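Side-chain contacts in intracellular exo-alpha-(1->5)-L-arabinofuranosidase (Bifidobacterium longum, PDB 2Y2W), which hydrolyses terminal alpha-(1->5)-linked L-arabinofuranosyl residues from arabinans and is also active on arabinoxylan, contributing to plant cell wall breakdown: residues 132-137 / 143-148; 347-352 / 374-379. All coordinates share one frame; numbering follows the deposited sequence.

In the fold
The catalytic domain is an eight-stranded beta/alpha barrel, and both contacts belong to long excursions between a barrel strand and a later helix. From the N terminus, the chain passes strand 107-110, then builds the hairpin 134-136/141-143; contact 1 closes it, with five residues between its segments, and leads into helix 149-159. Much later, strand 335-341, which carries the probable nucleophile Glu340, gives way to helix 347-357. Contact 2 brings the chain back beside that helix; the 21 residues between its segments are the rest of the helix and a loop. Contact 1 and contact 2 follow in series, neither nested nor crossed, their centres about 22 Å apart. Trp139 of the hairpin turn reaches toward contact 2.

Contact 1: 132-137 / 143-148; sequences PMRRDL and ETNEMG
Arg134 and Glu143 form an antiparallel hydrogen-bonded pair at the open end of a beta hairpin. Arg134 N gives a nearly straight bond to Glu143 O (2.8 Å), and Glu143 N returns one to Arg134 O. Two residues further out on each side, a side chain takes over: Asn145 ND2 donates to Pro132 O at 2.9 Å, with the acceptor close to the amide plane. With CG anti to its carbonyl carbon (chi1 -71°), Asn145 also lays ND2 3.7 Å from Arg134 CG. An alanine here is likely to leave Pro132 O without this donor and the chain beyond the paired strands less firmly joined.

The apolar share is small: Met133 and Thr144 lie side by side, Met133 SD 3.8 Å from Thr144 CG2. Within 132-137, Pro132 CB covers one face of the Arg134 guanidinium.

The charged ends lead away from the paired backbones. Arg134 NE makes a salt bridge to Asp123; Glu143 takes His70 ND1 on OE1, and on OE2 Tyr76 OH and, weakly, Asn145 N. Met133 O bonds to Thr190 of a second subunit. The pairing is therefore held mainly by amide hydrogen bonds, leaving the charged side chains mainly to tie the hairpin to its surroundings.

Contact 2: 347-352 / 374-379; sequences DKWNEQ and HLLEDI
Trp349 on helix 347-357 packs against Leu376 in the following loop of the beta/alpha barrel, in the long connection between barrel strands 335-341 and 402-408. Its CB leaves the helix toward the loop 374-379 and already lies 4.4 Å from Leu376 CD1. CG is anti to the backbone N (chi1 175°), and the six-membered side of the indole extends along the leucines. CD2 stays near the same methyl, and Trp349 CE3 comes to 4.4 Å from Leu376 CD1, which lies obliquely to the ring. At the far rim Trp349 CZ3 comes to 4.7 Å from Leu375 CD2, a looser approach. The indole also meets the ring of Trp139, with planes at about 50°, so a second aromatic joins this apolar patch.

One helix residue earlier, Lys348 sends its ammonium toward Asp378. Lys348 NZ remains 4.2 Å from Asp378 OD1, beyond a salt bridge, so any attraction is probably long-range. The stronger partner of Asp378 is the backbone N of Tyr345, bonded to OD2; the same side chain touches Trp344, a site probably important for substrate recognition. Asp378 thus ties the loop to the chain just ahead of the helix.

On the loop itself, Glu377 centres an inverse gamma turn. Its OE2 makes a salt bridge with Arg73, and His374 NE2 is bonded to Glu421. His374 ND1 donates to Glu377 OE1 at 3.0 Å, with OE1 in the imidazole plane but ND1 lying 39° out of the carboxylate plane.

Contact 1: 132-137 / 143-148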
loop_
_atom_site.group_PDB
_atom_site.type_symbol
_atom_site.label_atom_id
_atom_site.label_comp_id
_atom_site.label_asym_id
_atom_site.label_seq_id
_atom_site.Cartn_x
_atom_site.Cartn_y
_atom_site.Cartn_z
ATOM N N PRO D 132 -2.985 -23.022 -10.423
ATOM C CA PRO D 132 -4.312 -22.444 -10.644
ATOM C C PRO D 132 -4.443 -21.755 -12.001
ATOM O O PRO D 132 -3.458 -21.240 -12.540
ATOM C CB PRO D 132 -4.437 -21.417 -9.517
ATOM C CG PRO D 132 -3.041 -21.017 -9.227
ATOM C CD PRO D 132 -2.209 -22.249 -9.433
ATOM N N MET D 133 -5.655 -21.757 -12.545
ATOM C CA MET D 133 -5.931 -21.060 -13.788
ATOM C C MET D 133 -6.392 -19.641 -13.460
ATOM O O MET D 133 -7.300 -19.443 -12.647
ATOM C CB MET D 133 -6.960 -21.826 -14.620
ATOM C CG MET D 133 -6.565 -21.938 -16.083
ATOM S SD MET D 133 -7.032 -23.497 -16.861
ATOM C CE MET D 133 -8.541 -23.017 -17.704
ATOM N N ARG D 134 -5.747 -18.660 -14.086
ATOM C CA ARG D 134 -5.884 -17.260 -13.685
ATOM C C ARG D 134 -6.279 -16.331 -14.828
ATOM O O ARG D 134 -6.148 -16.677 -16.004
ATOM C CB ARG D 134 -4.575 -16.767 -13.051
ATOM C CG ARG D 134 -4.227 -17.415 -11.716
ATOM C CD ARG D 134 -4.906 -16.718 -10.548
ATOM N NE ARG D 134 -4.386 -17.200 -9.273
ATOM C CZ ARG D 134 -5.094 -17.868 -8.367
ATOM N NH1 ARG D 134 -6.381 -18.131 -8.570
ATOM N NH2 ARG D 134 -4.513 -18.265 -7.243
ATOM N N ARG D 135 -6.772 -15.150 -14.460
ATOM C CA ARG D 135 -7.086 -14.091 -15.405
ATOM C C ARG D 135 -5.864 -13.218 -15.626
ATOM O O ARG D 135 -5.089 -12.979 -14.698
ATOM C CB ARG D 135 -8.187 -13.192 -14.841
ATOM C CG ARG D 135 -9.602 -13.669 -15.026
ATOM C CD ARG D 135 -10.554 -12.643 -14.433
ATOM N NE ARG D 135 -11.916 -12.786 -14.936
ATOM C CZ ARG D 135 -12.923 -11.976 -14.630
ATOM N NH1 ARG D 135 -12.737 -10.945 -13.807
ATOM N NH2 ARG D 135 -14.124 -12.196 -15.149
ATOM N N ASP D 136 -5.701 -12.736 -16.854
ATOM C CA ASP D 136 -4.807 -11.618 -17.114
ATOM C C ASP D 136 -5.636 -10.426 -17.568
ATOM O O ASP D 136 -6.284 -10.476 -18.613
ATOM C CB ASP D 136 -3.754 -11.962 -18.169
ATOM C CG ASP D 136 -2.974 -10.738 -18.628
ATOM O OD1 ASP D 136 -2.509 -9.968 -17.759
ATOM O OD2 ASP D 136 -2.841 -10.538 -19.855
ATOM N N LEU D 137 -5.611 -9.359 -16.775
ATOM C CA LEU D 137 -6.363 -8.141 -17.082
ATOM C C LEU D 137 -5.803 -7.383 -18.281
ATOM O O LEU D 137 -6.563 -6.836 -19.078
ATOM C CB LEU D 137 -6.417 -7.221 -15.862
ATOM C CG LEU D 137 -7.631 -7.305 -14.932
ATOM C CD1 LEU D 137 -7.804 -8.683 -14.296
ATOM C CD2 LEU D 137 -7.518 -6.234 -13.862
ATOM N N GLU D 143 -5.077 -17.536 -18.235
ATOM C CA GLU D 143 -3.723 -18.072 -18.178
ATOM C C GLU D 143 -3.684 -19.385 -17.387
ATOM O O GLU D 143 -4.067 -19.434 -16.212
ATOM C CB GLU D 143 -2.789 -17.020 -17.565
ATOM C CG GLU D 143 -1.431 -17.527 -17.095
ATOM C CD GLU D 143 -0.416 -17.663 -18.210
ATOM O OE1 GLU D 143 -0.465 -16.882 -19.185
ATOM O OE2 GLU D 143 0.453 -18.549 -18.101
ATOM N N THR D 144 -3.214 -20.442 -18.044
ATOM C CA THR D 144 -3.153 -21.773 -17.444
ATOM C C THR D 144 -1.973 -21.926 -16.495
ATOM O O THR D 144 -1.983 -22.802 -15.624
ATOM C CB THR D 144 -3.062 -22.875 -18.513
ATOM O OG1 THR D 144 -1.896 -22.660 -19.320
ATOM C CG2 THR D 144 -4.299 -22.869 -19.392
ATOM N N ASN D 145 -0.963 -21.077 -16.682
ATOM C CA ASN D 145 0.271 -21.090 -15.888
ATOM C C ASN D 145 1.134 -22.340 -16.081
ATOM O O ASN D 145 1.940 -22.687 -15.216
ATOM C CB ASN D 145 -0.016 -20.830 -14.399
ATOM C CG ASN D 145 -0.420 -19.396 -14.125
ATOM O OD1 ASN D 145 0.355 -18.464 -14.348
ATOM N ND2 ASN D 145 -1.639 -19.211 -13.633
ATOM N N GLU D 146 0.972 -22.998 -17.227
ATOM C CA GLU D 146 1.833 -24.118 -17.611
ATOM C C GLU D 146 3.286 -23.661 -17.724
ATOM O O GLU D 146 4.210 -24.443 -17.501
ATOM C CB GLU D 146 1.366 -24.740 -18.927
ATOM C CG GLU D 146 0.038 -25.485 -18.830
ATOM C CD GLU D 146 -0.580 -25.771 -20.190
ATOM O OE1 GLU D 146 0.134 -26.272 -21.090
ATOM O OE2 GLU D 146 -1.790 -25.500 -20.358
ATOM N N MET D 147 3.474 -22.389 -18.064
ATOM C CA MET D 147 4.789 -21.759 -18.021
ATOM C C MET D 147 4.908 -20.796 -16.838
ATOM O O MET D 147 4.006 -19.999 -16.566
ATOM C CB MET D 147 5.086 -21.031 -19.330
ATOM C CG MET D 147 5.548 -21.944 -20.455
ATOM S SD MET D 147 7.292 -22.398 -20.347
ATOM C CE MET D 147 8.087 -20.806 -20.534
ATOM N N GLY D 148 6.031 -20.902 -16.134
ATOM C CA GLY D 148 6.368 -20.031 -15.021
ATOM C C GLY D 148 7.875 -19.908 -14.942
ATOM O O GLY D 148 8.582 -20.311 -15.868
#

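Contact 2: 347-352 / 374-379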
loop_
_atom_site.group_PDB
_atom_site.type_symbol
_atom_site.label_atom_id
_atom_site.label_comp_id
_atom_site.label_asym_id
_atom_site.label_seq_id
_atom_site.Cartn_x
_atom_site.Cartn_y
_atom_site.Cartn_z
ATOM N N ASP D 347 -2.182 0.864 -33.673
ATOM C CA ASP D 347 -3.538 1.304 -34.012
ATOM C C ASP D 347 -4.561 0.164 -33.993
ATOM O O ASP D 347 -5.739 0.387 -33.696
ATOM C CB ASP D 347 -3.563 2.042 -35.356
ATOM C CG ASP D 347 -2.898 1.263 -36.480
ATOM O OD1 ASP D 347 -2.032 0.406 -36.207
ATOM O OD2 ASP D 347 -3.239 1.526 -37.652
ATOM N N LYS D 348 -4.099 -1.048 -34.299
ATOM C CA LYS D 348 -4.932 -2.254 -34.238
ATOM C C LYS D 348 -5.371 -2.564 -32.803
ATOM O O LYS D 348 -6.511 -2.967 -32.569
ATOM C CB LYS D 348 -4.189 -3.460 -34.836
ATOM C CG LYS D 348 -4.175 -3.544 -36.372
ATOM C CD LYS D 348 -3.249 -2.509 -37.011
ATOM C CE LYS D 348 -3.003 -2.793 -38.486
ATOM N NZ LYS D 348 -1.855 -3.721 -38.697
ATOM N N TRP D 349 -4.459 -2.377 -31.852
ATOM C CA TRP D 349 -4.764 -2.576 -30.436
ATOM C C TRP D 349 -5.551 -1.393 -29.863
ATOM O O TRP D 349 -6.417 -1.578 -29.002
ATOM C CB TRP D 349 -3.483 -2.830 -29.631
ATOM C CG TRP D 349 -3.696 -2.918 -28.143
ATOM C CD1 TRP D 349 -3.263 -2.029 -27.201
ATOM C CD2 TRP D 349 -4.400 -3.946 -27.430
ATOM N NE1 TRP D 349 -3.650 -2.439 -25.946
ATOM C CE2 TRP D 349 -4.350 -3.611 -26.058
ATOM C CE3 TRP D 349 -5.069 -5.117 -27.817
ATOM C CZ2 TRP D 349 -4.943 -4.406 -25.067
ATOM C CZ3 TRP D 349 -5.660 -5.907 -26.831
ATOM C CH2 TRP D 349 -5.593 -5.545 -25.473
ATOM N N ASN D 350 -5.249 -0.189 -30.348
ATOM C CA ASN D 350 -5.967 1.024 -29.943
ATOM C C ASN D 350 -7.446 1.021 -30.339
ATOM O O ASN D 350 -8.285 1.549 -29.603
ATOM C CB ASN D 350 -5.276 2.276 -30.493
ATOM C CG ASN D 350 -4.074 2.697 -29.663
ATOM O OD1 ASN D 350 -4.077 2.583 -28.437
ATOM N ND2 ASN D 350 -3.043 3.202 -30.332
ATOM N N GLU D 351 -7.754 0.433 -31.495
ATOM C CA GLU D 351 -9.139 0.294 -31.954
ATOM C C GLU D 351 -9.879 -0.815 -31.193
ATOM O O GLU D 351 -11.100 -0.762 -31.041
ATOM C CB GLU D 351 -9.205 0.068 -33.475
ATOM C CG GLU D 351 -8.680 -1.287 -33.962
ATOM C CD GLU D 351 -8.560 -1.385 -35.478
ATOM O OE1 GLU D 351 -8.193 -0.377 -36.125
ATOM O OE2 GLU D 351 -8.820 -2.482 -36.024
ATOM N N GLN D 352 -9.131 -1.809 -30.721
ATOM C CA GLN D 352 -9.691 -2.891 -29.914
ATOM C C GLN D 352 -10.110 -2.391 -28.532
ATOM O O GLN D 352 -11.153 -2.791 -28.018
ATOM C CB GLN D 352 -8.689 -4.041 -29.787
ATOM N N HIS D 374 -4.535 -15.073 -31.120
ATOM C CA HIS D 374 -3.653 -14.362 -32.040
ATOM C C HIS D 374 -3.741 -12.856 -31.795
ATOM O O HIS D 374 -4.655 -12.187 -32.285
ATOM C CB HIS D 374 -3.994 -14.711 -33.492
ATOM C CG HIS D 374 -3.710 -16.136 -33.851
ATOM N ND1 HIS D 374 -2.609 -16.513 -34.590
ATOM C CD2 HIS D 374 -4.377 -17.279 -33.562
ATOM C CE1 HIS D 374 -2.614 -17.824 -34.746
ATOM N NE2 HIS D 374 -3.676 -18.313 -34.132
ATOM N N LEU D 375 -2.789 -12.343 -31.020
ATOM C CA LEU D 375 -2.738 -10.924 -30.668
ATOM C C LEU D 375 -1.408 -10.310 -31.073
ATOM O O LEU D 375 -0.353 -10.915 -30.867
ATOM C CB LEU D 375 -2.943 -10.730 -29.162
ATOM C CG LEU D 375 -4.298 -11.052 -28.521
ATOM C CD1 LEU D 375 -4.160 -11.097 -27.006
ATOM C CD2 LEU D 375 -5.375 -10.051 -28.934
ATOM N N LEU D 376 -1.471 -9.109 -31.648
ATOM C CA LEU D 376 -0.285 -8.332 -32.021
ATOM C C LEU D 376 0.653 -9.077 -32.974
ATOM O O LEU D 376 1.878 -8.942 -32.882
ATOM C CB LEU D 376 0.481 -7.875 -30.769
ATOM C CG LEU D 376 0.083 -6.587 -30.040
ATOM C CD1 LEU D 376 -1.309 -6.667 -29.412
ATOM C CD2 LEU D 376 1.127 -6.268 -28.982
ATOM N N GLU D 377 0.080 -9.855 -33.889
ATOM C CA GLU D 377 0.879 -10.647 -34.824
ATOM C C GLU D 377 1.152 -9.888 -36.122
ATOM O O GLU D 377 0.702 -10.286 -37.199
ATOM C CB GLU D 377 0.220 -12.005 -35.093
ATOM C CG GLU D 377 0.274 -12.963 -33.907
ATOM C CD GLU D 377 -0.113 -14.389 -34.267
ATOM O OE1 GLU D 377 -0.418 -14.661 -35.451
ATOM O OE2 GLU D 377 -0.111 -15.243 -33.354
ATOM N N ASP D 378 1.896 -8.792 -36.002
ATOM C CA ASP D 378 2.211 -7.934 -37.139
ATOM C C ASP D 378 3.079 -8.654 -38.162
ATOM O O ASP D 378 4.049 -9.327 -37.805
ATOM C CB ASP D 378 2.901 -6.648 -36.670
ATOM C CG ASP D 378 1.944 -5.682 -35.986
ATOM O OD1 ASP D 378 0.710 -5.836 -36.129
ATOM O OD2 ASP D 378 2.433 -4.754 -35.304
ATOM N N ILE D 379 2.707 -8.511 -39.431
ATOM C CA ILE D 379 3.435 -9.126 -40.537
ATOM C C ILE D 379 4.318 -8.047 -41.162
ATOM O O ILE D 379 3.819 -7.098 -41.770
ATOM C CB ILE D 379 2.474 -9.754 -41.588
ATOM C CG1 ILE D 379 1.253 -10.404 -40.916
ATOM C CG2 ILE D 379 3.202 -10.772 -42.447
ATOM C CD1 ILE D 379 1.538 -11.715 -40.171
#